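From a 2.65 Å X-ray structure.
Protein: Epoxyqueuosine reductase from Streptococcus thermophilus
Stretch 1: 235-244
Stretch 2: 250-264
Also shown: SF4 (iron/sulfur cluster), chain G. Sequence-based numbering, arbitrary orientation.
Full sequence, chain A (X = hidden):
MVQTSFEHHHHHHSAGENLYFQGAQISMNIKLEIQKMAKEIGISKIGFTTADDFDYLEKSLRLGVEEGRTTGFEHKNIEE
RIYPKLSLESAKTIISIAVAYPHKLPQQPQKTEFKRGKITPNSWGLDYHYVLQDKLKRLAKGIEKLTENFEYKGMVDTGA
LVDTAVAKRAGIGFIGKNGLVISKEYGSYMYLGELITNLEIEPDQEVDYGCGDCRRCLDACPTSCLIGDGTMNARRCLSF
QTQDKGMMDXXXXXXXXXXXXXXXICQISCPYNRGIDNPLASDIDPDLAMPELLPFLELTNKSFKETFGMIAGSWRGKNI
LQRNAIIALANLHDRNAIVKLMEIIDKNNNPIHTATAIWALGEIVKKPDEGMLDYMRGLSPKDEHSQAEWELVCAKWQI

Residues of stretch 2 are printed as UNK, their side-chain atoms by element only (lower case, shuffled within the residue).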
ATOM      1  N   ARG A 235       3.088  -7.230  10.184  1.00 49.61           N
ATOM      2  CA  ARG A 235       2.054  -7.253  11.157  1.00 47.56           C
ATOM      3  C   ARG A 235       1.879  -5.901  11.881  1.00 50.30           C
ATOM      4  O   ARG A 235       0.765  -5.588  12.286  1.00 55.16           O
ATOM      5  CB  ARG A 235       2.487  -8.304  12.164  1.00 57.49           C
ATOM      6  CG  ARG A 235       1.540  -9.437  12.491  1.00 58.48           C
ATOM      7  CD  ARG A 235       1.201 -10.338  11.327  1.00 52.10           C
ATOM      8  NE  ARG A 235      -0.234 -10.551  11.458  1.00 58.17           N
ATOM      9  CZ  ARG A 235      -1.079 -10.883  10.487  1.00 51.56           C
ATOM     10  NH1 ARG A 235      -0.677 -11.120   9.254  1.00 49.09           N
ATOM     11  NH2 ARG A 235      -2.353 -10.972  10.780  1.00 56.06           N
ATOM     12  N   ARG A 236       2.949  -5.117  12.050  1.00 44.87           N
ATOM     13  CA  ARG A 236       2.862  -3.773  12.687  1.00 41.45           C
ATOM     14  C   ARG A 236       3.045  -2.609  11.710  1.00 41.66           C
ATOM     15  O   ARG A 236       3.103  -1.465  12.108  1.00 41.95           O
ATOM     16  CB  ARG A 236       3.865  -3.628  13.822  1.00 40.16           C
ATOM     17  CG  ARG A 236       3.688  -4.659  14.928  1.00 45.78           C
ATOM     18  CD  ARG A 236       4.704  -4.541  16.070  1.00 49.16           C
ATOM     19  NE  ARG A 236       4.917  -3.140  16.444  1.00 50.41           N
ATOM     20  CZ  ARG A 236       4.097  -2.429  17.209  1.00 51.57           C
ATOM     21  NH1 ARG A 236       2.987  -2.977  17.751  1.00 55.43           N
ATOM     22  NH2 ARG A 236       4.380  -1.164  17.445  1.00 46.87           N
ATOM     23  N   CYS A 237       3.136  -2.887  10.426  1.00 46.98           N
ATOM     24  CA  CYS A 237       3.093  -1.798   9.459  1.00 54.23           C
ATOM     25  C   CYS A 237       1.670  -1.209   9.424  1.00 55.28           C
ATOM     26  O   CYS A 237       0.689  -1.942   9.337  1.00 55.96           O
ATOM     27  CB  CYS A 237       3.481  -2.240   8.037  1.00 51.01           C
ATOM     28  SG  CYS A 237       3.785  -0.795   6.969  1.00 57.49           S
ATOM     29  N   LEU A 238       1.570   0.108   9.470  1.00 51.97           N
ATOM     30  CA  LEU A 238       0.289   0.769   9.323  1.00 52.55           C
ATOM     31  C   LEU A 238      -0.281   0.563   7.941  1.00 55.16           C
ATOM     32  O   LEU A 238      -1.499   0.632   7.763  1.00 54.37           O
ATOM     33  CB  LEU A 238       0.426   2.263   9.585  1.00 52.96           C
ATOM     34  CG  LEU A 238       0.822   2.683  11.006  1.00 52.46           C
ATOM     35  CD1 LEU A 238       0.814   4.196  11.070  1.00 53.80           C
ATOM     36  CD2 LEU A 238      -0.094   2.104  12.056  1.00 51.00           C
ATOM     37  N   SER A 239       0.572   0.341   6.939  1.00 54.44           N
ATOM     38  CA  SER A 239       0.040   0.071   5.592  1.00 55.39           C
ATOM     39  C   SER A 239      -0.798  -1.194   5.629  1.00 54.13           C
ATOM     40  O   SER A 239      -1.852  -1.300   4.988  1.00 58.01           O
ATOM     41  CB  SER A 239       1.148  -0.082   4.565  1.00 55.09           C
ATOM     42  OG  SER A 239       0.601  -0.209   3.251  1.00 55.29           O
ATOM     43  N   PHE A 240      -0.327  -2.154   6.420  1.00 49.94           N
ATOM     44  CA  PHE A 240      -1.025  -3.409   6.605  1.00 43.93           C
ATOM     45  C   PHE A 240      -2.266  -3.163   7.412  1.00 44.19           C
ATOM     46  O   PHE A 240      -3.336  -3.637   7.061  1.00 51.69           O
ATOM     47  CB  PHE A 240      -0.115  -4.443   7.291  1.00 44.99           C
ATOM     48  CG  PHE A 240      -0.823  -5.710   7.686  1.00 41.88           C
ATOM     49  CD1 PHE A 240      -1.451  -6.497   6.730  1.00 41.28           C
ATOM     50  CD2 PHE A 240      -0.917  -6.079   9.006  1.00 37.63           C
ATOM     51  CE1 PHE A 240      -2.118  -7.655   7.099  1.00 34.03           C
ATOM     52  CE2 PHE A 240      -1.615  -7.201   9.374  1.00 35.22           C
ATOM     53  CZ  PHE A 240      -2.200  -8.000   8.433  1.00 30.42           C
ATOM     54  N   GLN A 241      -2.136  -2.417   8.494  1.00 47.52           N
ATOM     55  CA  GLN A 241      -3.257  -2.245   9.402  1.00 46.56           C
ATOM     56  C   GLN A 241      -4.444  -1.614   8.679  1.00 43.55           C
ATOM     57  O   GLN A 241      -5.596  -2.018   8.885  1.00 51.34           O
ATOM     58  CB  GLN A 241      -2.872  -1.416  10.603  1.00 44.16           C
ATOM     59  CG  GLN A 241      -2.043  -2.158  11.634  1.00 48.29           C
ATOM     60  CD  GLN A 241      -2.659  -3.424  12.191  1.00 44.96           C
ATOM     61  OE1 GLN A 241      -1.991  -4.421  12.292  1.00 40.79           O
ATOM     62  NE2 GLN A 241      -3.918  -3.378  12.594  1.00 54.30           N
ATOM     63  N   THR A 242      -4.172  -0.687   7.791  1.00 42.74           N
ATOM     64  CA  THR A 242      -5.242  -0.070   7.028  1.00 49.69           C
ATOM     65  C   THR A 242      -5.907  -1.081   6.090  1.00 53.03           C
ATOM     66  O   THR A 242      -7.043  -0.891   5.696  1.00 64.20           O
ATOM     67  CB  THR A 242      -4.770   1.162   6.228  1.00 48.32           C
ATOM     68  OG1 THR A 242      -3.651   0.814   5.409  1.00 52.44           O
ATOM     69  CG2 THR A 242      -4.369   2.227   7.162  1.00 49.42           C
ATOM     70  N   GLN A 243      -5.215  -2.161   5.763  1.00 49.51           N
ATOM     71  CA  GLN A 243      -5.731  -3.165   4.843  1.00 47.36           C
ATOM     72  C   GLN A 243      -6.194  -4.441   5.511  1.00 47.45           C
ATOM     73  O   GLN A 243      -6.884  -5.237   4.878  1.00 46.39           O
ATOM     74  CB  GLN A 243      -4.646  -3.548   3.852  1.00 48.34           C
ATOM     75  CG  GLN A 243      -4.321  -2.446   2.886  1.00 53.79           C
ATOM     76  CD  GLN A 243      -3.233  -2.864   1.932  1.00 52.95           C
ATOM     77  OE1 GLN A 243      -3.494  -3.571   0.961  1.00 58.27           O
ATOM     78  NE2 GLN A 243      -2.010  -2.407   2.185  1.00 50.34           N
ATOM     79  N   ASP A 244      -5.806  -4.652   6.766  1.00 43.57           N
ATOM     80  CA  ASP A 244      -6.213  -5.856   7.472  1.00 44.66           C
ATOM     81  C   ASP A 244      -7.716  -5.822   7.755  1.00 43.92           C
ATOM     82  O   ASP A 244      -8.292  -4.776   8.051  1.00 49.37           O
ATOM     83  CB  ASP A 244      -5.450  -6.012   8.792  1.00 48.25           C
ATOM     84  CG  ASP A 244      -5.507  -7.426   9.338  1.00 48.73           C
ATOM     85  OD1 ASP A 244      -5.696  -8.369   8.547  1.00 53.11           O
ATOM     86  OD2 ASP A 244      -5.347  -7.610  10.568  1.00 61.21           O
ATOM     87  N   UNK A 250      -6.186  -1.166  19.204  1.00 48.00           N
ATOM     88  CA  UNK A 250      -6.128   0.172  19.792  1.00 50.58           C
ATOM     89  C   UNK A 250      -4.876   0.960  19.457  1.00 53.70           C
ATOM     90  O   UNK A 250      -4.933   2.169  19.223  1.00 58.99           O
ATOM     91  c   UNK A 250      -6.246   0.073  21.322  1.00 50.10           C
ATOM     92  c   UNK A 250      -6.616   1.394  21.991  1.00 51.02           C
ATOM     93  c   UNK A 250      -9.328   0.744  22.366  1.00 44.69           C
ATOM     94  s   UNK A 250      -8.276   1.937  21.569  1.00 52.86           S
ATOM     95  N   UNK A 251      -3.734   0.300  19.466  1.00 54.11           N
ATOM     96  CA  UNK A 251      -2.487   1.024  19.273  1.00 54.11           C
ATOM     97  C   UNK A 251      -2.453   1.794  17.956  1.00 52.65           C
ATOM     98  O   UNK A 251      -1.945   2.923  17.898  1.00 58.73           O
ATOM     99  o   UNK A 251       1.059  -1.396  19.561  1.00 74.66           O
ATOM    100  c   UNK A 251       1.215  -0.226  19.113  1.00 71.44           C
ATOM    101  o   UNK A 251       2.293   0.184  18.615  1.00 67.25           O
ATOM    102  c   UNK A 251       0.054   0.752  19.172  1.00 66.29           C
ATOM    103  c   UNK A 251      -1.304   0.070  19.317  1.00 56.10           C
ATOM    104  N   UNK A 252      -2.935   1.165  16.892  1.00 47.58           N
ATOM    105  CA  UNK A 252      -2.735   1.721  15.548  1.00 46.65           C
ATOM    106  C   UNK A 252      -3.758   2.764  15.149  1.00 45.76           C
ATOM    107  O   UNK A 252      -3.521   3.509  14.220  1.00 49.21           O
ATOM    108  c   UNK A 252      -1.808  -0.503  14.856  1.00 45.75           C
ATOM    109  c   UNK A 252       0.394  -1.324  15.331  1.00 48.94           C
ATOM    110  c   UNK A 252      -2.307  -1.766  15.071  1.00 53.36           C
ATOM    111  c   UNK A 252      -0.108  -2.582  15.545  1.00 49.89           C
ATOM    112  c   UNK A 252      -2.703   0.616  14.498  1.00 44.44           C
ATOM    113  c   UNK A 252      -0.459  -0.292  14.992  1.00 49.30           C
ATOM    114  c   UNK A 252      -1.468  -2.809  15.411  1.00 52.10           C
ATOM    115  N   UNK A 253      -4.881   2.818  15.858  1.00 49.23           N
ATOM    116  CA  UNK A 253      -5.961   3.733  15.536  1.00 48.66           C
ATOM    117  C   UNK A 253      -5.476   5.184  15.576  1.00 54.27           C
ATOM    118  O   UNK A 253      -5.588   5.928  14.576  1.00 55.17           O
ATOM    119  c   UNK A 253      -8.896   1.966  17.412  1.00 54.64           C
ATOM    120  n   UNK A 253     -10.861   0.958  19.194  1.00 53.86           N
ATOM    121  c   UNK A 253      -7.738   2.147  16.448  1.00 55.79           C
ATOM    122  c   UNK A 253      -7.117   3.546  16.503  1.00 51.57           C
ATOM    123  n   UNK A 253      -9.276   0.571  17.567  1.00 52.18           N
ATOM    124  c   UNK A 253     -10.192   0.136  18.423  1.00 46.94           C
ATOM    125  n   UNK A 253     -10.455  -1.135  18.497  1.00 51.57           N
ATOM    126  N   UNK A 254      -4.927   5.576  16.721  1.00 56.24           N
ATOM    127  CA  UNK A 254      -4.420   6.934  16.899  1.00 60.15           C
ATOM    128  C   UNK A 254      -3.344   7.249  15.837  1.00 59.24           C
ATOM    129  O   UNK A 254      -3.276   8.349  15.292  1.00 56.71           O
ATOM    130  c   UNK A 254      -3.800   8.477  18.817  1.00 78.28           C
ATOM    131  c   UNK A 254      -3.162   8.491  20.203  1.00 94.59           C
ATOM    132  n   UNK A 254      -2.057   9.896  21.945  1.00103.38           N
ATOM    133  c   UNK A 254      -2.752   9.899  20.625  1.00101.27           C
ATOM    134  c   UNK A 254      -3.857   7.066  18.297  1.00 65.54           C
ATOM    135  N   UNK A 255      -2.557   6.241  15.490  1.00 55.21           N
ATOM    136  CA  UNK A 255      -1.397   6.447  14.651  1.00 51.54           C
ATOM    137  C   UNK A 255      -1.631   6.583  13.162  1.00 49.04           C
ATOM    138  O   UNK A 255      -0.758   7.102  12.461  1.00 46.75           O
ATOM    139  c   UNK A 255      -0.381   5.331  14.894  1.00 53.74           C
ATOM    140  c   UNK A 255       0.018   5.218  16.358  1.00 56.03           C
ATOM    141  n   UNK A 255       2.702   3.244  18.200  1.00 52.82           N
ATOM    142  c   UNK A 255       1.184   4.271  16.543  1.00 55.27           C
ATOM    143  c   UNK A 255       1.648   4.269  17.977  1.00 55.05           C
ATOM    144  N   UNK A 256      -2.749   6.099  12.643  1.00 50.17           N
ATOM    145  CA  UNK A 256      -3.009   6.290  11.207  1.00 47.23           C
ATOM    146  C   UNK A 256      -3.430   7.725  10.963  1.00 51.96           C
ATOM    147  O   UNK A 256      -3.561   8.143   9.801  1.00 61.94           O
ATOM    148  c   UNK A 256      -4.044   5.337  10.600  1.00 47.55           C
ATOM    149  c   UNK A 256      -5.437   5.556  11.186  1.00 51.97           C
ATOM    150  c   UNK A 256      -6.535   4.859  10.403  1.00 45.21           C
ATOM    151  c   UNK A 256      -3.653   3.890  10.845  1.00 55.18           C
ATOM    152  N   UNK A 257      -3.586   8.496  12.048  1.00 55.89           N
ATOM    153  CA  UNK A 257      -3.998   9.906  11.972  1.00 51.78           C
ATOM    154  C   UNK A 257      -5.178  10.000  11.046  1.00 47.75           C
ATOM    155  O   UNK A 257      -6.217   9.419  11.336  1.00 55.05           O
ATOM    156  c   UNK A 257      -1.723  10.920  12.574  1.00 61.36           C
ATOM    157  c   UNK A 257      -2.837  10.796  11.537  1.00 59.55           C
ATOM    158  c   UNK A 257      -0.786  12.062  12.217  1.00 72.34           C
ATOM    159  n   UNK A 257       0.980  11.716  13.952  1.00 80.02           N
ATOM    160  c   UNK A 257      -0.068  12.633  13.439  1.00 83.60           C
ATOM    161  N   UNK A 258      -5.010  10.636   9.897  1.00 53.05           N
ATOM    162  CA  UNK A 258      -6.093  10.727   8.898  1.00 53.37           C
ATOM    163  C   UNK A 258      -5.777   9.962   7.623  1.00 48.46           C
ATOM    164  O   UNK A 258      -6.491  10.046   6.651  1.00 52.14           O
ATOM    165  c   UNK A 258      -6.382  12.202   8.527  1.00 59.65           C
ATOM    166  c   UNK A 258      -6.798  12.980   9.766  1.00 58.88           C
ATOM    167  o   UNK A 258      -5.207  12.802   7.960  1.00 61.34           O
ATOM    168  N   UNK A 259      -4.705   9.190   7.634  1.00 56.21           N
ATOM    169  CA  UNK A 259      -4.321   8.401   6.462  1.00 53.50           C
ATOM    170  C   UNK A 259      -5.100   7.102   6.493  1.00 56.10           C
ATOM    171  O   UNK A 259      -4.740   6.190   7.251  1.00 59.76           O
ATOM    172  c   UNK A 259      -1.999   9.402   6.455  1.00 51.35           C
ATOM    173  c   UNK A 259      -2.803   8.107   6.430  1.00 51.35           C
ATOM    174  c   UNK A 259      -2.452   7.350   5.174  1.00 53.34           C
ATOM    175  N   UNK A 260      -6.145   7.024   5.669  1.00 48.72           N
ATOM    176  CA  UNK A 260      -7.077   5.908   5.704  1.00 51.86           C
ATOM    177  C   UNK A 260      -6.718   4.749   4.792  1.00 53.38           C
ATOM    178  O   UNK A 260      -7.439   3.762   4.720  1.00 57.37           O
ATOM    179  c   UNK A 260      -8.637   6.753   3.905  1.00 46.31           C
ATOM    180  c   UNK A 260      -8.520   6.333   5.358  1.00 51.18           C
ATOM    181  c   UNK A 260     -10.020   7.228   3.508  1.00 46.86           C
ATOM    182  c   UNK A 260      -9.010   7.408   6.322  1.00 53.03           C
ATOM    183  N   UNK A 261      -5.603   4.857   4.101  1.00 55.68           N
ATOM    184  CA  UNK A 261      -5.090   3.750   3.276  1.00 55.70           C
ATOM    185  C   UNK A 261      -3.582   3.899   3.036  1.00 53.06           C
ATOM    186  O   UNK A 261      -3.119   4.905   2.509  1.00 47.55           O
ATOM    187  c   UNK A 261      -5.815   3.657   1.927  1.00 53.47           C
ATOM    188  c   UNK A 261      -4.837  -0.034  -0.044  1.00 56.60           C
ATOM    189  c   UNK A 261      -5.767  -0.012   0.963  1.00 57.79           C
ATOM    190  c   UNK A 261      -4.223   1.147  -0.452  1.00 57.07           C
ATOM    191  c   UNK A 261      -6.088   1.190   1.581  1.00 56.42           C
ATOM    192  o   UNK A 261      -4.520  -1.246  -0.628  1.00 60.92           O
ATOM    193  c   UNK A 261      -4.534   2.339   0.189  1.00 57.51           C
ATOM    194  c   UNK A 261      -5.487   2.378   1.208  1.00 55.82           C
ATOM    195  N   UNK A 262      -2.815   2.900   3.449  1.00 58.14           N
ATOM    196  CA  UNK A 262      -1.369   2.947   3.288  1.00 54.99           C
ATOM    197  C   UNK A 262      -0.695   3.849   4.300  1.00 57.41           C
ATOM    198  O   UNK A 262      -1.346   4.449   5.168  1.00 56.75           O
ATOM    199  N   UNK A 263       0.633   3.888   4.195  1.00 54.93           N
ATOM    200  CA  UNK A 263       1.491   4.727   4.980  1.00 50.65           C
ATOM    201  C   UNK A 263       2.685   5.083   4.100  1.00 52.05           C
ATOM    202  O   UNK A 263       3.255   4.213   3.438  1.00 61.29           O
ATOM    203  c   UNK A 263       1.924   3.975   6.248  1.00 54.28           C
ATOM    204  s   UNK A 263       3.104   4.799   7.328  1.00 56.85           S
ATOM    205  N   UNK A 264       3.101   6.342   4.163  1.00 52.04           N
ATOM    206  CA  UNK A 264       4.276   6.819   3.437  1.00 56.73           C
ATOM    207  C   UNK A 264       5.367   7.404   4.336  1.00 60.67           C
ATOM    208  O   UNK A 264       6.350   7.936   3.846  1.00 69.07           O
ATOM    209  o   UNK A 264       2.004   6.605   1.567  1.00 66.78           O
ATOM    210  o   UNK A 264       3.486   7.335   0.130  1.00 62.22           O
ATOM    211  c   UNK A 264       3.846   7.849   2.411  1.00 57.84           C
ATOM    212  c   UNK A 264       3.052   7.223   1.282  1.00 61.38           C
TER
HETATM  213 FE1  SF4 G 402       5.036   0.809   7.573  1.00 53.29          FE
HETATM  214 FE2  SF4 G 402       4.703   3.336   7.964  1.00 64.39          FE
HETATM  215 FE3  SF4 G 402       6.836   2.476   6.734  1.00 60.87          FE
HETATM  216 FE4  SF4 G 402       6.578   2.089   9.260  1.00 57.24          FE
HETATM  217  S1  SF4 G 402       6.715   3.916   8.268  1.00 59.95           S
HETATM  218  S2  SF4 G 402       7.133   0.699   7.806  1.00 56.03           S
HETATM  219  S3  SF4 G 402       4.443   1.823   9.351  1.00 57.79           S
HETATM  220  S4  SF4 G 402       4.832   2.312   6.102  1.00 54.43           S

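Position 250 carries two carbons, a sulfur and a terminal carbon, unbranched; that thioether is M250, and it lies out of reach of stretch 1. Position 251 has three carbons, the third bearing two oxygens that meet the R236 guanidinium, and its CA-to-CB bond points toward stretch 1. The chain length separates a glutamate from an aspartate, so this is E251. The contact is a two-pronged salt bridge: R236 NH2 to E251 OE2 is 2.7 Å and R236 NH1 to E251 OE1 is 3.1 Å, with N-H...acceptor angles of 160° and 176°.

At 252 one carbon leads to a six-carbon ring without oxygen, with Q241 CG over one face and L238 CD2 and R236 NH1 close by: F252. Q241 CG sits 3.8 Å from the centroid of the F252 ring and 24° off the normal, a CH-pi contact. L238 CD2 lies 3.8 Å from F252 CD1, and F252 CE1 lies over a face of the R236 guanidinium, whose edge is taken by E251.

Position 253 shows three carbons, a nitrogen, and a carbon holding two more nitrogens; this is R253, whose CA-to-CB bond points away from stretch 1, and it makes no contact there. Positions 254 and 255 each have four carbons in a row ending in nitrogen; the first is out of reach, whereas the second brings its CB near L238 CD1. They are K254 and K255. K255 CB approaches L238 CD1 at 4.2 Å and K255 NZ forms a salt bridge with E251 OE2 at 3.1 Å.

Position 256 has four carbons forked at the first, one arm two carbons long, with a carbon near both L238 CD2 and T242 CG2: I256. I256 CG2 lies 4.2 Å from L238 CD2 and 4.1 Å from T242 CG2. At 257 four carbons again end in nitrogen, giving K257, with a positive phi of 47°. Position 258 has one carbon carrying an oxygen and a carbon, T258. Neither touches stretch 1. Position 259 bears a carbon with two carbons, and its backbone O is 4.0 Å from T242 CG2; it is V259, which closes a type II' turn from I256.

The forked four-carbon pattern recurs at 260, where the CA-to-CB bond points away from stretch 1 but the backbone O is 4.0 Å from T242 CB: I260. Position 261 has one carbon and a six-carbon ring bearing an oxygen that approaches Q243 OE1: Y261, with OH 3.0 Å from Q243 OE1. Position 262 has no side-chain atoms and a phi of 77°, which favours glycine; G262 N donates to T242 OG1 at 3.0 Å and 156°. Position 263 has one carbon, near L238 CB, and a sulfur on FE2 of the cluster: C263. C263 SG binds FE2 at 2.3 Å, and C263 CB is 4.0 Å from L238 CB. Position 264 has two carbons, the second carrying two oxygens, without contact to stretch 1: D264.

The contact buries 740 Å² in total. L238 packs against F252, I256 and C263, while the R236–E251 pair adds charge beside the aromatic ring. At the other end, S239 and G262 approach to 3.9 Å between their CA atoms. The cluster ties the stretches together, C237 SG binding FE1 at 2.1 Å.

Stretch 2 (250-264) MEFRKKIKTVIYGCD
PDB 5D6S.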